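Local coordinates for protein aldo-keto reductase 1 (Coptotermes gestroi, PDB 5KET) that is an NADP-binding member of the aldo/keto reductase family that probably uses this cofactor to interconvert carbonyl and alcohol groups, at residues A[114-119]-A[189-194]; A[152-157]-A[167-172]. All coordinates share one frame; numbering follows the deposited sequence.

Interaction 1 of 2, residues A[114-119]-A[189-194]. With NAP (NADP nicotinamide-adenine-dinucleotide phosphate), chain C.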
# COMPACT_ATOMS: atom_id res chain seq x y z
N VAL A 114 8.46 -2.20 13.27
CA VAL A 114 7.42 -2.53 12.31
C VAL A 114 7.92 -3.70 11.46
O VAL A 114 9.12 -3.94 11.33
CB VAL A 114 7.01 -1.35 11.41
CG1 VAL A 114 6.23 -0.31 12.20
CG2 VAL A 114 8.24 -0.72 10.74
N ASP A 115 6.98 -4.43 10.88
CA ASP A 115 7.42 -5.56 10.08
C ASP A 115 7.90 -5.13 8.70
O ASP A 115 8.77 -5.80 8.13
CB ASP A 115 6.29 -6.58 9.98
CG ASP A 115 5.94 -7.16 11.32
OD1 ASP A 115 5.11 -6.54 12.02
OD2 ASP A 115 6.51 -8.21 11.69
N LEU A 116 7.40 -4.01 8.19
CA LEU A 116 7.68 -3.62 6.81
C LEU A 116 7.62 -2.10 6.69
O LEU A 116 6.61 -1.50 7.04
CB LEU A 116 6.66 -4.26 5.87
CG LEU A 116 6.83 -3.88 4.41
CD1 LEU A 116 8.17 -4.36 3.87
CD2 LEU A 116 5.68 -4.42 3.58
N TYR A 117 8.70 -1.50 6.19
CA TYR A 117 8.82 -0.06 6.02
C TYR A 117 9.04 0.26 4.55
O TYR A 117 10.03 -0.18 3.96
CB TYR A 117 9.97 0.50 6.87
CG TYR A 117 9.87 1.98 7.15
CD1 TYR A 117 8.66 2.57 7.46
CD2 TYR A 117 11.00 2.78 7.12
CE1 TYR A 117 8.56 3.91 7.72
CE2 TYR A 117 10.92 4.14 7.38
CZ TYR A 117 9.70 4.69 7.68
OH TYR A 117 9.62 6.04 7.95
N LEU A 118 8.13 1.04 3.97
CA LEU A 118 8.20 1.34 2.55
C LEU A 118 8.54 2.80 2.29
O LEU A 118 8.14 3.70 3.04
CB LEU A 118 6.87 1.05 1.86
CG LEU A 118 6.13 -0.23 2.21
CD1 LEU A 118 4.86 -0.28 1.37
CD2 LEU A 118 7.05 -1.42 1.99
N ILE A 119 9.28 3.02 1.21
CA ILE A 119 9.34 4.36 0.63
C ILE A 119 7.99 4.63 -0.02
O ILE A 119 7.65 4.04 -1.05
CB ILE A 119 10.50 4.51 -0.35
CG1 ILE A 119 11.74 3.77 0.18
CG2 ILE A 119 10.80 5.97 -0.58
CD1 ILE A 119 13.04 4.10 -0.57
N ARG A 189 17.85 -6.37 -0.44
CA ARG A 189 16.92 -6.18 -1.53
C ARG A 189 15.53 -5.77 -1.01
O ARG A 189 15.16 -6.10 0.12
CB ARG A 189 16.83 -7.45 -2.37
CG ARG A 189 15.68 -7.51 -3.36
CD ARG A 189 15.99 -8.47 -4.49
NE ARG A 189 17.10 -9.35 -4.16
CZ ARG A 189 17.84 -9.97 -5.07
NH1 ARG A 189 17.60 -9.78 -6.36
NH2 ARG A 189 18.83 -10.76 -4.68
N PRO A 190 14.78 -5.01 -1.79
CA PRO A 190 13.38 -4.75 -1.45
C PRO A 190 12.62 -6.03 -1.15
O PRO A 190 12.68 -7.00 -1.91
CB PRO A 190 12.83 -4.06 -2.72
CG PRO A 190 14.04 -3.57 -3.46
CD PRO A 190 15.27 -4.07 -2.82
N ALA A 191 11.91 -6.04 -0.03
CA ALA A 191 11.10 -7.19 0.33
C ALA A 191 9.73 -7.17 -0.32
O ALA A 191 9.17 -8.24 -0.59
CB ALA A 191 10.94 -7.27 1.85
N ASN A 192 9.20 -5.99 -0.59
CA ASN A 192 7.81 -5.87 -1.03
C ASN A 192 7.66 -4.59 -1.84
O ASN A 192 8.26 -3.57 -1.52
CB ASN A 192 6.85 -5.88 0.17
CG ASN A 192 5.42 -5.55 -0.22
OD1 ASN A 192 4.71 -6.40 -0.75
ND2 ASN A 192 4.99 -4.33 0.08
N LEU A 193 6.87 -4.68 -2.91
CA LEU A 193 6.46 -3.53 -3.70
C LEU A 193 4.96 -3.35 -3.53
O LEU A 193 4.20 -4.32 -3.69
CB LEU A 193 6.78 -3.74 -5.18
CG LEU A 193 6.17 -2.65 -6.08
CD1 LEU A 193 6.77 -1.30 -5.74
CD2 LEU A 193 6.32 -2.99 -7.54
N GLN A 194 4.53 -2.14 -3.21
CA GLN A 194 3.11 -1.87 -3.02
C GLN A 194 2.68 -0.85 -4.07
O GLN A 194 3.05 0.32 -4.00
CB GLN A 194 2.81 -1.39 -1.60
CG GLN A 194 1.59 -0.50 -1.52
CD GLN A 194 1.09 -0.32 -0.10
OE1 GLN A 194 1.54 -0.99 0.81
NE2 GLN A 194 0.20 0.62 0.10
PA NAP C . -10.11 -0.35 -1.74
O1A NAP C . -9.83 -0.78 -0.31
O2A NAP C . -10.13 -1.20 -2.79
O5B NAP C . -11.46 0.65 -1.67
C5B NAP C . -11.93 0.64 -0.35
C4B NAP C . -13.25 1.39 -0.38
O4B NAP C . -14.27 0.48 -0.72
C3B NAP C . -13.58 2.09 0.97
O3B NAP C . -14.22 3.30 0.72
C2B NAP C . -14.59 1.12 1.63
O2B NAP C . -15.65 1.74 2.20
C1B NAP C . -15.09 0.24 0.41
N9A NAP C . -15.03 -1.18 0.72
C8A NAP C . -14.06 -1.86 1.49
N7A NAP C . -14.32 -3.18 1.59
C5A NAP C . -15.50 -3.37 0.86
C6A NAP C . -16.27 -4.51 0.58
N6A NAP C . -15.90 -5.74 1.07
N1A NAP C . -17.41 -4.44 -0.17
C2A NAP C . -17.73 -3.17 -0.63
N3A NAP C . -17.10 -1.99 -0.45
C4A NAP C . -15.96 -2.13 0.32
O3 NAP C . -8.84 0.58 -2.08
PN NAP C . -8.33 1.62 -1.01
O1N NAP C . -9.17 1.84 0.17
O2N NAP C . -7.65 2.75 -1.75
O5D NAP C . -6.89 0.80 -0.37
C5D NAP C . -6.67 1.39 0.83
C4D NAP C . -5.37 0.87 1.35
O4D NAP C . -4.46 0.87 0.25
C3D NAP C . -4.88 1.96 2.32
O3D NAP C . -5.10 1.59 3.61
C2D NAP C . -3.40 1.96 2.10
O2D NAP C . -2.80 1.03 2.90
C1D NAP C . -3.24 1.47 0.65
N1N NAP C . -2.93 2.70 -0.12
C2N NAP C . -1.65 2.90 -0.53
C3N NAP C . -1.32 4.04 -1.22
C7N NAP C . 0.05 4.21 -1.66
O7N NAP C . 0.98 3.46 -1.29
N7N NAP C . 0.31 5.26 -2.51
C4N NAP C . -2.29 5.02 -1.50
C5N NAP C . -3.58 4.81 -1.06
C6N NAP C . -3.91 3.66 -0.37
P2B NAP C . -15.86 1.69 3.98
O1X NAP C . -14.55 2.35 4.37
O2X NAP C . -17.15 2.41 4.28
O3X NAP C . -15.75 0.18 4.19
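L116 meets A191 and N192 just past a corner that the chain turns at D115, whose OD1 is tied to R79 and to the backbone of I84. CG of L116 stands anti to the backbone N (chi1 178°), and the two methyls divide the work. CD1 comes no nearer than 4.5 Å to CB of A191, a loose apolar touch, while CD2 lies 3.9 Å from CB of N192, and the two side chains cross at about a right angle. Y117, next in line, faces the other way, onto helices 98-109 and 150-162. L118 returns to the contact. Its CG is anti to the carbonyl carbon, and CD1 reaches forward to Q194, 3.8 Å from CB and 4.0 Å from CD of that residue. CD2 turns instead to the end of the N192 side chain. I119 points outward again, onto L153 and W154 of helix 150-162.

The alternation is that of β-strands, which send every second side chain into the barrel. L116 and L118 answer N192 and Q194, whereas L193 is directed away, onto I179 of helix 176-185. The strand axes stay 8.4 Å apart and are inclined by 54°, since strand 166-172 runs between them and the contact is made by side chains alone. The leucine methyls thus pack beside two buried amides. Q194 is extended beyond CG, with CD anti to CA (chi2 165°), and its amide touches both L118 and the nicotinamide end of NADP; its CD lies 4.0 Å from O7N of the cofactor. K87 and D53 lie close to the same side chain. Next-but-one strands meeting across the inside of a parallel barrel are characteristic of the (β/α)8 TIM barrel, and a glutamine beside the nicotinamide carboxamide belongs to the cofactor site of aldo/keto reductases.

Interaction 2 of 2, residues A[152-157]-A[167-172]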
# COMPACT_ATOMS: atom_id res chain seq x y z
N SER A 152 20.81 6.70 -2.31
CA SER A 152 21.18 7.22 -1.00
C SER A 152 20.07 6.97 0.00
O SER A 152 20.33 6.59 1.15
CB SER A 152 21.46 8.71 -1.07
OG SER A 152 21.95 9.09 -2.34
N LEU A 153 18.83 7.22 -0.41
CA LEU A 153 17.69 7.06 0.47
C LEU A 153 17.53 5.60 0.88
O LEU A 153 17.30 5.29 2.05
CB LEU A 153 16.44 7.56 -0.25
CG LEU A 153 15.10 7.42 0.44
CD1 LEU A 153 15.02 8.37 1.62
CD2 LEU A 153 14.00 7.70 -0.58
N TRP A 154 17.67 4.70 -0.08
CA TRP A 154 17.53 3.28 0.19
C TRP A 154 18.57 2.77 1.18
O TRP A 154 18.26 1.91 2.01
CB TRP A 154 17.63 2.51 -1.12
CG TRP A 154 17.50 1.07 -0.90
CD1 TRP A 154 18.49 0.14 -0.93
CD2 TRP A 154 16.29 0.37 -0.55
NE1 TRP A 154 17.97 -1.11 -0.64
CE2 TRP A 154 16.63 -0.98 -0.40
CE3 TRP A 154 14.96 0.76 -0.36
CZ2 TRP A 154 15.66 -1.96 -0.07
CZ3 TRP A 154 14.01 -0.21 -0.02
CH2 TRP A 154 14.37 -1.55 0.11
N LYS A 155 19.80 3.29 1.13
CA LYS A 155 20.81 2.87 2.09
C LYS A 155 20.42 3.26 3.51
O LYS A 155 20.77 2.56 4.46
CB LYS A 155 22.17 3.46 1.71
CG LYS A 155 22.77 2.82 0.46
CD LYS A 155 24.30 2.91 0.45
CE LYS A 155 24.88 2.23 -0.77
NZ LYS A 155 24.36 0.83 -0.96
N ALA A 156 19.67 4.36 3.67
CA ALA A 156 19.15 4.73 4.98
C ALA A 156 18.05 3.77 5.43
O ALA A 156 17.92 3.49 6.62
CB ALA A 156 18.63 6.16 4.95
N MET A 157 17.25 3.29 4.49
CA MET A 157 16.27 2.25 4.80
C MET A 157 16.97 0.98 5.25
O MET A 157 16.58 0.36 6.25
CB MET A 157 15.40 2.00 3.58
CG MET A 157 14.72 3.26 3.07
SD MET A 157 13.34 3.73 4.13
CE MET A 157 12.25 2.32 3.87
N ARG A 167 11.70 -4.91 10.35
CA ARG A 167 12.24 -6.21 10.00
C ARG A 167 12.51 -6.34 8.50
O ARG A 167 13.46 -7.01 8.11
CB ARG A 167 11.29 -7.32 10.48
CG ARG A 167 11.17 -7.39 11.99
CD ARG A 167 12.52 -7.67 12.64
NE ARG A 167 12.53 -7.38 14.07
CZ ARG A 167 12.12 -8.23 15.01
NH1 ARG A 167 11.67 -9.43 14.67
NH2 ARG A 167 12.16 -7.87 16.29
N SER A 168 11.70 -5.69 7.66
CA SER A 168 11.92 -5.67 6.22
C SER A 168 11.65 -4.26 5.70
O SER A 168 10.98 -3.46 6.35
CB SER A 168 11.02 -6.67 5.49
OG SER A 168 11.15 -7.98 6.03
N VAL A 169 12.18 -3.98 4.51
CA VAL A 169 11.96 -2.69 3.86
C VAL A 169 11.62 -2.92 2.40
O VAL A 169 12.11 -3.86 1.76
CB VAL A 169 13.18 -1.76 4.00
CG1 VAL A 169 13.27 -1.22 5.42
CG2 VAL A 169 14.45 -2.49 3.63
N GLY A 170 10.77 -2.05 1.87
CA GLY A 170 10.31 -2.17 0.50
C GLY A 170 9.97 -0.85 -0.17
O GLY A 170 10.29 0.22 0.35
N LEU A 171 9.30 -0.92 -1.32
CA LEU A 171 9.02 0.25 -2.15
C LEU A 171 7.53 0.36 -2.44
O LEU A 171 6.81 -0.64 -2.45
CB LEU A 171 9.77 0.15 -3.48
CG LEU A 171 11.28 -0.04 -3.48
CD1 LEU A 171 11.72 -0.45 -4.89
CD2 LEU A 171 11.96 1.23 -2.99
N SER A 172 7.08 1.58 -2.71
CA SER A 172 5.69 1.81 -3.09
C SER A 172 5.61 2.83 -4.22
O SER A 172 6.22 3.90 -4.15
CB SER A 172 4.87 2.30 -1.89
OG SER A 172 3.50 2.29 -2.21
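W154 and M157 of helix 150-162 pack on V169 and L171 in the helix-to-strand half of a β-α-β crossover (strand 114-119, helix 150-162, strand 166-172) of the TIM barrel; the helix runs back at 147° to the strand that follows it. The main bump is the indole. CG stands anti to the backbone N (chi1 179°), and the six-membered ring beyond it meets the strand rim first. Its CH2 corner fits against CG2 of V169, 3.6 Å away, and the neighbouring CZ3 lies 3.9 Å from CD2 of L171. Those two branched side chains, with the carbonyl oxygens of V169 and G170 at the ring edge, line the hollow. M157 fills the other side of V169. Its chain is bent at chi2 and chi3, and CE ends 4.0 Å from CG1 of V169, so the valine has one methyl on the indole and the other on the terminal methyl of the methionine, close also to M157 O. M157 also backs the tryptophan, with its CB 4.1 Å above the ring plane, near the rim. At the edge of the ring, in its plane, sits the carbonyl oxygen O of G170, 3.8 Å from CZ3 of W154.

Overall arrangement
Strand 166-172 joins the two contacts. Interaction 2 seats helix 150-162 on its outer side, whereas interaction 1 joins its two neighbours in the sheet, 114-119 and 192-196, through the barrel interior; the two centres are about 7 Å apart. V169 O takes part in both settings, touching the indole of W154 and probably accepting a hydrogen bond from A191 N at 2.8 Å. Nearer the cofactor, S172 OG lies 2.7 Å from Q194 O, a probable hydrogen bond, and is also bonded to the nicotinamide oxygen O7N. Both contacts therefore reach the nicotinamide, through Q194 and S172 respectively, although the L171 side chain stays about 10 Å from NADP.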